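Local coordinates for superoxide dismutase [Mn], mitochondrial (Saccharomyces cerevisiae S288C, PDB 4F6E), which disproportionates superoxide radicals to hydrogen peroxide and oxygen at a manganese ion, one per subunit, in mitochondria, at residues A[33-36]-A[37-41]. The protein carries 2 engineered substitutions. Residues are numbered along the deposited sequence; the frame is centred on the assembly and turned at random.
Sequences TYVN and GFNTA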
# COMPACT_ATOMS: atom_id res chain seq x y z
N THR A 33 -20.71 -11.23 -6.86
CA THR A 33 -19.35 -11.50 -7.30
C THR A 33 -18.42 -11.73 -6.11
O THR A 33 -17.59 -12.66 -6.12
CB THR A 33 -18.82 -10.39 -8.21
OG1 THR A 33 -19.59 -10.38 -9.42
CG2 THR A 33 -17.35 -10.61 -8.53
N TYR A 34 -18.57 -10.92 -5.06
CA TYR A 34 -17.76 -11.11 -3.86
C TYR A 34 -18.13 -12.40 -3.13
O TYR A 34 -17.25 -13.08 -2.61
CB TYR A 34 -17.89 -9.91 -2.91
CG TYR A 34 -17.47 -8.62 -3.54
CD1 TYR A 34 -16.22 -8.48 -4.12
CD2 TYR A 34 -18.34 -7.54 -3.60
CE1 TYR A 34 -15.83 -7.30 -4.72
CE2 TYR A 34 -17.96 -6.35 -4.20
CZ TYR A 34 -16.71 -6.24 -4.76
OH TYR A 34 -16.34 -5.06 -5.35
N VAL A 35 -19.41 -12.74 -3.08
CA VAL A 35 -19.85 -14.02 -2.53
C VAL A 35 -19.13 -15.16 -3.24
O VAL A 35 -18.51 -16.02 -2.61
CB VAL A 35 -21.38 -14.22 -2.68
CG1 VAL A 35 -21.76 -15.68 -2.48
CG2 VAL A 35 -22.13 -13.31 -1.71
N ASN A 36 -19.18 -15.14 -4.57
CA ASN A 36 -18.58 -16.21 -5.36
C ASN A 36 -17.07 -16.24 -5.19
O ASN A 36 -16.48 -17.31 -5.00
CB ASN A 36 -18.92 -16.06 -6.84
CG ASN A 36 -20.40 -16.26 -7.11
OD1 ASN A 36 -21.13 -16.80 -6.28
ND2 ASN A 36 -20.84 -15.83 -8.28
N GLY A 37 -16.44 -15.07 -5.26
CA GLY A 37 -15.00 -14.97 -5.13
C GLY A 37 -14.49 -15.43 -3.77
O GLY A 37 -13.45 -16.07 -3.68
N PHE A 38 -15.25 -15.13 -2.72
CA PHE A 38 -14.84 -15.50 -1.36
C PHE A 38 -14.95 -17.01 -1.18
O PHE A 38 -14.02 -17.63 -0.70
CB PHE A 38 -15.70 -14.73 -0.35
CG PHE A 38 -15.29 -14.91 1.09
CD1 PHE A 38 -13.97 -14.84 1.49
CD2 PHE A 38 -16.26 -15.07 2.07
CE1 PHE A 38 -13.62 -14.97 2.84
CE2 PHE A 38 -15.93 -15.20 3.41
CZ PHE A 38 -14.60 -15.16 3.79
N ASN A 39 -16.08 -17.58 -1.59
CA ASN A 39 -16.28 -19.02 -1.53
C ASN A 39 -15.18 -19.75 -2.31
O ASN A 39 -14.62 -20.73 -1.84
CB ASN A 39 -17.66 -19.40 -2.06
CG ASN A 39 -18.79 -19.00 -1.10
OD1 ASN A 39 -18.59 -18.92 0.11
ND2 ASN A 39 -19.98 -18.79 -1.65
N THR A 40 -14.87 -19.23 -3.50
CA THR A 40 -13.84 -19.84 -4.34
C THR A 40 -12.47 -19.77 -3.67
O THR A 40 -11.73 -20.76 -3.62
CB THR A 40 -13.80 -19.18 -5.73
OG1 THR A 40 -14.97 -19.55 -6.46
CG2 THR A 40 -12.57 -19.63 -6.50
N ALA A 41 -12.14 -18.60 -3.13
CA ALA A 41 -10.85 -18.41 -2.48
C ALA A 41 -10.67 -19.30 -1.25
O ALA A 41 -9.60 -19.86 -1.03
CB ALA A 41 -10.64 -16.93 -2.12
O HOH W 1 -20.53 -19.17 -4.50
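Two successive turns of helix 31-52, in the alpha-hairpin domain of the iron/manganese superoxide dismutase fold, are joined where Val35 and Asn36 precede Asn39 and Thr40 by one turn. The i to i+4 spacing is that of an alpha helix: Asn39 N donates to Val35 O at 3.1 Å, and Gly37 N to Thr33 O and Phe38 N to Tyr34 O repeat the pattern. Asn36 O takes two bonds from Thr40, one from N at 2.9 Å and one from OG1 at 3.1 Å, the hydroxyl standing 37° out of the carbonyl plane on the opposite face from Thr40 N. Thr40 OG1 gets there because it lies anti to its own carbonyl carbon (chi1 -71°), folded back toward the preceding turn. Val35 and Asn39 run side by side, with Val35 CG1 3.7 Å from Asn39 ND2. A water accepts from Asn39 ND2 (2.9 Å) and donates to Asn36 OD1 (3.0 Å); OD1 also accepts from Gln32, while Asn39 OD1 receives Val2 N. Replacing Asn39 by alanine would probably break the water bridge, whose donor is ND2, and cost Val2 N this acceptor. Against helix 74-86, Val35 packs on Phe78 and the Tyr34 ring meets that of the manganese ligand His81; Phe38 touches Leu52 of the second subunit.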